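Long-range contacts in sensor protein (Vibrio parahaemolyticus, PDB 3I9Y), which forms the sensor domain of the TMAO-responsive receptor TorS, a membrane-bound histidine kinase expected to phosphorylate itself on histidine and start a phosphorelay: residues 99-104 and 176-181; 105-110 and 224-229. All coordinates share one frame; numbering follows the deposited sequence.

Contact 1: residues 99-104 and 176-181; sequences TRVEEM and QIEEAR
V101 reaches from the middle of residues 99-104 toward residues 176-181, where its two methyls divide the contact between an apolar half and a charged one. The backbones here are an antiparallel helix pair, their axes 10.6 Å apart at an angle of 165°, and V101 stands opposite I177. The close-packed half is apolar throughout. V101 CG2 meets I177 CG2 at 3.9 Å, the two side chains sliding past each other in opposite directions. One turn further along, I177 CD1 comes to 3.6 Å from M104 CB; the thioether of M104 lies beside the same methyl, although its modelled separation is too short to be trusted in detail. These three residues are buried.

The other half is looser and lies nearer solvent. V101 CG1, anti to the backbone N (chi1 162°), sits over the centre of the R181 guanidinium, 3.7 Å from R181 CZ, so that a methyl covers one face of the cation and its N-H groups are used at the edges. At one edge R181 NH1 donates to E178 OE1 at 2.9 Å, in a salt bridge lying close to the guanidinium plane and reaching the carboxylate on its syn side but 30° out of its plane. R181 NH2 has a second anionic partner in D98, just before residues 99-104. With both amino groups bound to carboxylates, the rotation of the guanidinium is probably restricted, keeping one flat face against the valine.

This pairing belongs to a four-helix bundle, one of two stacked in the sensor domain: I177 also packs on F196 of helix 186-208, while M104 touches V232 and A180 touches F233 and L236 of helix 232-267.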
ATOM      1  N   THR A  99      -3.195 -13.336  -0.772  1.00 19.01           N
ATOM      2  CA  THR A  99      -3.969 -14.499  -0.407  1.00 21.35           C
ATOM      3  C   THR A  99      -5.069 -14.714  -1.476  1.00 20.40           C
ATOM      4  O   THR A  99      -5.313 -15.798  -1.933  1.00 19.40           O
ATOM      5  CB  THR A  99      -4.666 -14.250   0.993  1.00 20.60           C
ATOM      6  OG1 THR A  99      -3.477 -14.097   1.855  1.00 27.33           O
ATOM      7  CG2 THR A  99      -5.304 -15.623   1.559  1.00 22.37           C
ATOM      8  N   ARG A 100      -5.721 -13.671  -1.861  1.00 18.57           N
ATOM      9  CA  ARG A 100      -6.789 -13.849  -2.819  1.00 19.28           C
ATOM     10  C   ARG A 100      -6.283 -14.315  -4.253  1.00 16.71           C
ATOM     11  O   ARG A 100      -6.970 -15.114  -4.923  1.00 15.67           O
ATOM     12  CB  ARG A 100      -7.552 -12.495  -2.915  1.00 22.28           C
ATOM     13  CG  ARG A 100      -8.690 -12.341  -1.863  1.00 26.15           C
ATOM     14  CD  ARG A 100      -8.597 -10.927  -1.130  1.00 33.66           C
ATOM     15  NE  ARG A 100      -9.494 -10.627   0.064  1.00 28.58           N
ATOM     16  CZ  ARG A 100     -10.773 -10.707  -0.135  1.00 29.73           C
ATOM     17  NH1 ARG A 100     -11.205 -11.050  -1.310  1.00 27.93           N
ATOM     18  NH2 ARG A 100     -11.636 -10.377   0.755  1.00 31.09           N
ATOM     19  N   VAL A 101      -5.099 -13.803  -4.679  1.00 13.40           N
ATOM     20  CA  VAL A 101      -4.557 -14.142  -5.953  1.00 14.17           C
ATOM     21  C   VAL A 101      -4.179 -15.636  -5.878  1.00 15.31           C
ATOM     22  O   VAL A 101      -4.591 -16.430  -6.800  1.00 16.31           O
ATOM     23  CB  VAL A 101      -3.376 -13.219  -6.283  1.00 14.21           C
ATOM     24  CG1 VAL A 101      -2.448 -13.884  -7.488  1.00 12.24           C
ATOM     25  CG2 VAL A 101      -3.893 -11.753  -6.533  1.00 13.46           C
ATOM     26  N   GLU A 102      -3.626 -16.110  -4.757  1.00 13.94           N
ATOM     27  CA  GLU A 102      -3.238 -17.507  -4.643  1.00 16.33           C
ATOM     28  C   GLU A 102      -4.552 -18.362  -4.640  1.00 17.78           C
ATOM     29  O   GLU A 102      -4.561 -19.351  -5.360  1.00 17.75           O
ATOM     30  CB  GLU A 102      -2.428 -17.793  -3.409  1.00 15.86           C
ATOM     31  CG  GLU A 102      -2.038 -19.252  -3.144  1.00 17.27           C
ATOM     32  CD  GLU A 102      -1.231 -19.816  -4.276  1.00 21.66           C
ATOM     33  OE1 GLU A 102      -0.678 -19.059  -5.222  1.00 23.15           O
ATOM     34  OE2 GLU A 102      -1.157 -21.111  -4.327  1.00 26.21           O
ATOM     35  N   GLU A 103      -5.655 -17.986  -3.990  1.00 17.98           N
ATOM     36  CA  GLU A 103      -6.869 -18.831  -4.131  1.00 18.79           C
ATOM     37  C   GLU A 103      -7.334 -18.867  -5.596  1.00 18.27           C
ATOM     38  O   GLU A 103      -7.865 -19.875  -6.112  1.00 16.56           O
ATOM     39  CB  GLU A 103      -8.120 -18.234  -3.425  1.00 21.37           C
ATOM     40  CG  GLU A 103      -7.778 -18.049  -1.907  1.00 25.52           C
ATOM     41  CD  GLU A 103      -8.910 -17.310  -1.105  1.00 28.15           C
ATOM     42  OE1 GLU A 103      -8.731 -17.352   0.124  1.00 29.45           O
ATOM     43  OE2 GLU A 103      -9.898 -16.716  -1.619  1.00 28.42           O
ATOM     44  N   MET A 104      -7.220 -17.712  -6.236  1.00 19.02           N
ATOM     45  CA  MET A 104      -7.660 -17.615  -7.644  1.00 18.07           C
ATOM     46  C   MET A 104      -6.732 -18.472  -8.572  1.00 19.42           C
ATOM     47  O   MET A 104      -7.265 -19.026  -9.645  1.00 17.69           O
ATOM     48  CB  MET A 104      -7.676 -16.169  -8.147  1.00 16.65           C
ATOM     49  CG  MET A 104      -8.865 -15.500  -7.411  1.00 17.97           C
ATOM     50  SD  MET A 104      -8.919 -13.749  -8.118  1.00 26.51           S
ATOM     51  CE  MET A 104      -8.446 -13.424  -7.026  1.00 20.32           C
ATOM     52  N   GLN A 176      -4.370 -12.205 -16.481  1.00 15.78           N
ATOM     53  CA  GLN A 176      -4.981 -10.877 -16.117  1.00 19.11           C
ATOM     54  C   GLN A 176      -4.808 -10.590 -14.612  1.00 19.22           C
ATOM     55  O   GLN A 176      -4.397  -9.512 -14.235  1.00 19.04           O
ATOM     56  CB  GLN A 176      -6.554 -10.814 -16.382  1.00 17.36           C
ATOM     57  CG  GLN A 176      -6.753 -10.824 -17.942  1.00 23.94           C
ATOM     58  CD  GLN A 176      -8.216 -10.929 -18.230  1.00 24.92           C
ATOM     59  OE1 GLN A 176      -8.972 -11.741 -17.649  1.00 26.57           O
ATOM     60  NE2 GLN A 176      -8.654 -10.041 -19.054  1.00 27.33           N
ATOM     61  N   ILE A 177      -5.142 -11.580 -13.758  1.00 19.83           N
ATOM     62  CA  ILE A 177      -5.023 -11.382 -12.320  1.00 20.76           C
ATOM     63  C   ILE A 177      -3.510 -11.190 -11.997  1.00 21.11           C
ATOM     64  O   ILE A 177      -3.247 -10.253 -11.285  1.00 20.92           O
ATOM     65  CB  ILE A 177      -5.508 -12.616 -11.620  1.00 22.06           C
ATOM     66  CG1 ILE A 177      -7.054 -12.585 -11.767  1.00 26.59           C
ATOM     67  CG2 ILE A 177      -5.340 -12.368 -10.082  1.00 25.25           C
ATOM     68  CD1 ILE A 177      -7.626 -13.939 -10.950  1.00 31.19           C
ATOM     69  N   GLU A 178      -2.523 -12.006 -12.520  1.00 18.95           N
ATOM     70  CA  GLU A 178      -1.092 -11.788 -12.208  1.00 20.36           C
ATOM     71  C   GLU A 178      -0.702 -10.388 -12.695  1.00 22.50           C
ATOM     72  O   GLU A 178       0.083  -9.672 -12.007  1.00 23.46           O
ATOM     73  CB  GLU A 178      -0.148 -12.846 -13.004  1.00 20.85           C
ATOM     74  CG  GLU A 178      -0.543 -14.249 -12.453  1.00 24.94           C
ATOM     75  CD  GLU A 178       0.105 -14.612 -11.123  1.00 27.65           C
ATOM     76  OE1 GLU A 178       0.803 -13.752 -10.559  1.00 24.63           O
ATOM     77  OE2 GLU A 178      -0.108 -15.780 -10.693  1.00 30.84           O
ATOM     78  N   GLU A 179      -1.238  -9.914 -13.864  1.00 21.81           N
ATOM     79  CA  GLU A 179      -0.761  -8.624 -14.335  1.00 21.04           C
ATOM     80  C   GLU A 179      -1.345  -7.466 -13.395  1.00 22.39           C
ATOM     81  O   GLU A 179      -0.653  -6.470 -13.066  1.00 22.12           O
ATOM     82  CB  GLU A 179      -1.358  -8.365 -15.726  1.00 22.93           C
ATOM     83  CG  GLU A 179      -1.004  -6.965 -16.026  1.00 28.21           C
ATOM     84  CD  GLU A 179      -1.255  -6.541 -17.430  1.00 34.98           C
ATOM     85  OE1 GLU A 179      -2.287  -6.983 -17.971  1.00 35.10           O
ATOM     86  OE2 GLU A 179      -0.441  -5.659 -18.004  1.00 41.14           O
ATOM     87  N   ALA A 180      -2.674  -7.560 -13.104  1.00 20.99           N
ATOM     88  CA  ALA A 180      -3.360  -6.597 -12.316  1.00 21.79           C
ATOM     89  C   ALA A 180      -2.640  -6.322 -10.954  1.00 20.49           C
ATOM     90  O   ALA A 180      -2.494  -5.145 -10.657  1.00 20.89           O
ATOM     91  CB  ALA A 180      -4.832  -6.954 -12.022  1.00 19.64           C
ATOM     92  N   ARG A 181      -2.013  -7.301 -10.244  1.00 21.37           N
ATOM     93  CA  ARG A 181      -1.506  -6.915  -8.949  1.00 20.79           C
ATOM     94  C   ARG A 181      -0.178  -6.245  -9.094  1.00 22.77           C
ATOM     95  O   ARG A 181       0.446  -5.891  -8.072  1.00 18.67           O
ATOM     96  CB  ARG A 181      -1.432  -8.135  -8.104  1.00 23.09           C
ATOM     97  CG  ARG A 181      -0.359  -8.918  -8.686  1.00 24.31           C
ATOM     98  CD  ARG A 181      -0.479 -10.362  -8.510  1.00 29.33           C
ATOM     99  NE  ARG A 181       0.137 -10.833  -7.323  1.00 25.99           N
ATOM    100  CZ  ARG A 181       0.718 -11.977  -7.039  1.00 25.15           C
ATOM    101  NH1 ARG A 181       0.995 -13.030  -7.742  1.00 27.02           N
ATOM    102  NH2 ARG A 181       0.599 -12.306  -5.685  1.00 26.46           N
TER

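Contact 2: residues 105-110 and 224-229; sequences RLLSEE and TELGKR
L107 and L226 meet in an antiparallel helix pair of the four-helix-bundle sensor domain, the two axes inclined at 157° and 10.0 Å apart at their closest. L107 points at residues 224-229 and is received by three side chains. Its stem touches first, with L107 CB 3.9 Å from L226 CG. Beyond it, the forked end straddles E225: L107 CD1 and CD2 both lie 4.0 Å from E225 CB, the two side chains crossing at a slant. Against R229 the leucine runs at about a right angle, bringing its CD1 up to R229 CD, in the aliphatic part of the arginine.

L226 has its own second neighbour, since its CD2 methyl lies 4.0 Å from S108 OG, a hydroxyl bonded to the M104 carbonyl one turn back on its own helix. E225 bends at chi2 (-54°), and its carboxylate leads away from L107 toward R229. There R229 NH1 is gripped twice by one residue: it donates to E225 O, approaching from above the carbonyl plane, and at 2.7 Å to E225 OE1 through the anti lone pair of that oxygen.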
ATOM      1  N   ARG A 105      -5.413 -18.484  -8.296  1.00 14.95           N
ATOM      2  CA  ARG A 105      -4.487 -19.276  -9.136  1.00 15.46           C
ATOM      3  C   ARG A 105      -4.912 -20.804  -8.885  1.00 17.04           C
ATOM      4  O   ARG A 105      -4.964 -21.613  -9.891  1.00 16.99           O
ATOM      5  CB  ARG A 105      -2.984 -19.173  -8.683  1.00 13.31           C
ATOM      6  CG  ARG A 105      -2.002 -20.038  -9.649  1.00 15.54           C
ATOM      7  CD  ARG A 105      -0.522 -19.733  -8.965  1.00 14.58           C
ATOM      8  NE  ARG A 105      -0.538 -20.552  -7.707  1.00 15.89           N
ATOM      9  CZ  ARG A 105      -0.488 -21.896  -7.699  1.00 19.92           C
ATOM     10  NH1 ARG A 105      -0.421 -22.541  -8.856  1.00 21.93           N
ATOM     11  NH2 ARG A 105      -0.545 -22.673  -6.618  1.00 16.19           N
ATOM     12  N   LEU A 106      -5.146 -21.248  -7.648  1.00 13.71           N
ATOM     13  CA  LEU A 106      -5.485 -22.670  -7.505  1.00 15.62           C
ATOM     14  C   LEU A 106      -6.831 -23.051  -8.254  1.00 16.94           C
ATOM     15  O   LEU A 106      -6.984 -24.150  -8.733  1.00 16.47           O
ATOM     16  CB  LEU A 106      -5.767 -23.042  -5.983  1.00 14.47           C
ATOM     17  CG  LEU A 106      -4.410 -22.841  -5.271  1.00 16.37           C
ATOM     18  CD1 LEU A 106      -4.627 -22.998  -3.759  1.00 17.43           C
ATOM     19  CD2 LEU A 106      -3.646 -24.114  -5.616  1.00 19.02           C
ATOM     20  N   LEU A 107      -7.873 -22.220  -8.125  1.00 16.55           N
ATOM     21  CA  LEU A 107      -9.156 -22.503  -8.769  1.00 18.98           C
ATOM     22  C   LEU A 107      -8.888 -22.528 -10.291  1.00 19.54           C
ATOM     23  O   LEU A 107      -9.457 -23.325 -10.964  1.00 19.21           O
ATOM     24  CB  LEU A 107     -10.218 -21.325  -8.529  1.00 19.47           C
ATOM     25  CG  LEU A 107     -10.594 -21.385  -7.060  1.00 20.29           C
ATOM     26  CD1 LEU A 107     -11.207 -20.025  -6.889  1.00 18.97           C
ATOM     27  CD2 LEU A 107     -11.568 -22.525  -6.685  1.00 20.72           C
ATOM     28  N   SER A 108      -8.127 -21.613 -10.836  1.00 19.16           N
ATOM     29  CA  SER A 108      -7.838 -21.605 -12.297  1.00 22.45           C
ATOM     30  C   SER A 108      -7.149 -22.890 -12.815  1.00 24.79           C
ATOM     31  O   SER A 108      -7.439 -23.376 -13.912  1.00 25.88           O
ATOM     32  CB  SER A 108      -6.847 -20.470 -12.693  1.00 21.66           C
ATOM     33  OG  SER A 108      -7.619 -19.224 -12.484  1.00 27.56           O
ATOM     34  N   GLU A 109      -6.179 -23.359 -12.110  1.00 26.08           N
ATOM     35  CA  GLU A 109      -5.496 -24.523 -12.498  1.00 28.64           C
ATOM     36  C   GLU A 109      -6.478 -25.682 -12.411  1.00 28.52           C
ATOM     37  O   GLU A 109      -6.448 -26.592 -13.256  1.00 28.71           O
ATOM     38  CB  GLU A 109      -4.258 -24.765 -11.551  1.00 30.59           C
ATOM     39  CG  GLU A 109      -4.366 -26.189 -10.649  1.00 38.72           C
ATOM     40  CD  GLU A 109      -4.231 -26.079  -9.003  1.00 40.94           C
ATOM     41  OE1 GLU A 109      -2.886 -25.962  -8.532  1.00 43.33           O
ATOM     42  OE2 GLU A 109      -5.373 -26.208  -8.222  1.00 37.70           O
ATOM     43  N   GLU A 110      -7.243 -25.765 -11.317  1.00 27.18           N
ATOM     44  CA  GLU A 110      -8.172 -26.802 -11.255  1.00 28.36           C
ATOM     45  C   GLU A 110      -9.211 -26.747 -12.451  1.00 27.39           C
ATOM     46  O   GLU A 110      -9.645 -27.701 -13.029  1.00 26.89           O
ATOM     47  CB  GLU A 110      -8.890 -26.595 -10.031  1.00 30.86           C
ATOM     48  CG  GLU A 110      -9.559 -27.727  -9.676  1.00 33.58           C
ATOM     49  CD  GLU A 110     -10.061 -27.580  -8.266  1.00 39.48           C
ATOM     50  OE1 GLU A 110     -11.007 -28.374  -7.950  1.00 41.62           O
ATOM     51  OE2 GLU A 110      -9.563 -26.663  -7.480  1.00 41.81           O
ATOM     52  N   THR A 224     -18.046 -20.096 -10.357  1.00 23.56           N
ATOM     53  CA  THR A 224     -18.776 -19.177  -9.512  1.00 25.50           C
ATOM     54  C   THR A 224     -17.863 -18.793  -8.235  1.00 25.48           C
ATOM     55  O   THR A 224     -17.852 -17.606  -7.917  1.00 23.72           O
ATOM     56  CB  THR A 224     -20.318 -19.578  -9.247  1.00 27.12           C
ATOM     57  OG1 THR A 224     -20.545 -19.602  -7.842  1.00 32.76           O
ATOM     58  CG2 THR A 224     -20.820 -20.678  -9.882  1.00 25.46           C
ATOM     59  N   GLU A 225     -16.918 -19.734  -7.829  1.00 23.98           N
ATOM     60  CA  GLU A 225     -15.946 -19.467  -6.783  1.00 22.53           C
ATOM     61  C   GLU A 225     -15.001 -18.332  -7.244  1.00 21.56           C
ATOM     62  O   GLU A 225     -14.652 -17.470  -6.460  1.00 20.49           O
ATOM     63  CB  GLU A 225     -15.160 -20.719  -6.460  1.00 24.54           C
ATOM     64  CG  GLU A 225     -16.062 -21.746  -5.774  1.00 30.06           C
ATOM     65  CD  GLU A 225     -16.691 -21.017  -4.557  1.00 34.37           C
ATOM     66  OE1 GLU A 225     -16.139 -20.029  -3.983  1.00 34.00           O
ATOM     67  OE2 GLU A 225     -17.763 -21.396  -4.152  1.00 38.61           O
ATOM     68  N   LEU A 226     -14.605 -18.349  -8.527  1.00 21.94           N
ATOM     69  CA  LEU A 226     -13.670 -17.363  -9.109  1.00 21.70           C
ATOM     70  C   LEU A 226     -14.397 -16.056  -9.173  1.00 23.10           C
ATOM     71  O   LEU A 226     -13.792 -14.979  -8.924  1.00 22.01           O
ATOM     72  CB  LEU A 226     -13.150 -17.689 -10.494  1.00 22.49           C
ATOM     73  CG  LEU A 226     -11.976 -18.577 -10.656  1.00 25.20           C
ATOM     74  CD1 LEU A 226     -11.908 -18.800 -12.316  1.00 27.13           C
ATOM     75  CD2 LEU A 226     -10.716 -17.872 -10.310  1.00 24.45           C
ATOM     76  N   GLY A 227     -15.697 -16.109  -9.504  1.00 22.18           N
ATOM     77  CA  GLY A 227     -16.376 -14.882  -9.593  1.00 21.83           C
ATOM     78  C   GLY A 227     -16.533 -14.175  -8.210  1.00 24.03           C
ATOM     79  O   GLY A 227     -16.465 -12.958  -8.152  1.00 23.86           O
ATOM     80  N   LYS A 228     -16.538 -14.953  -7.117  1.00 24.98           N
ATOM     81  CA  LYS A 228     -16.721 -14.334  -5.815  1.00 25.47           C
ATOM     82  C   LYS A 228     -15.420 -13.595  -5.523  1.00 25.03           C
ATOM     83  O   LYS A 228     -15.445 -12.567  -4.727  1.00 24.08           O
ATOM     84  CB  LYS A 228     -16.939 -15.375  -4.716  1.00 25.57           C
ATOM     85  CG  LYS A 228     -18.348 -16.011  -4.686  1.00 29.56           C
ATOM     86  CD  LYS A 228     -18.258 -17.099  -3.465  1.00 32.95           C
ATOM     87  CE  LYS A 228     -19.470 -17.987  -3.543  1.00 38.01           C
ATOM     88  NZ  LYS A 228     -20.559 -17.422  -4.739  1.00 43.47           N
ATOM     89  N   ARG A 229     -14.324 -14.021  -6.146  1.00 21.67           N
ATOM     90  CA  ARG A 229     -12.977 -13.372  -5.728  1.00 20.75           C
ATOM     91  C   ARG A 229     -12.657 -12.122  -6.494  1.00 19.44           C
ATOM     92  O   ARG A 229     -11.623 -11.545  -6.386  1.00 16.49           O
ATOM     93  CB  ARG A 229     -11.814 -14.460  -5.757  1.00 20.28           C
ATOM     94  CG  ARG A 229     -12.246 -15.388  -4.633  1.00 22.63           C
ATOM     95  CD  ARG A 229     -11.819 -16.671  -4.746  1.00 22.34           C
ATOM     96  NE  ARG A 229     -11.840 -17.410  -3.500  1.00 19.64           N
ATOM     97  CZ  ARG A 229     -12.796 -18.281  -3.129  1.00 20.13           C
ATOM     98  NH1 ARG A 229     -13.908 -18.534  -3.888  1.00 18.03           N
ATOM     99  NH2 ARG A 229     -12.545 -18.962  -1.988  1.00 20.48           N
TER

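Overall arrangement
Contacts 1 and 2 draw on consecutive turns of helix 63-114, a predicted coiled-coil element, and their centres lie about 10 Å apart on the same side of the chain's centre. Along the sequence 99-104 and 105-110 come first, followed by their partners 176-181 and 224-229 in the same order. The long helix thus meets helix 158-180 through one turn and helix 213-228 through the next, tying two later parts of the chain into one bundle of the sensor domain. The two contacts also touch directly: E103 OE2 forms a salt bridge with R229 NE at 2.8 Å, and M104 packs on both R229 and L226.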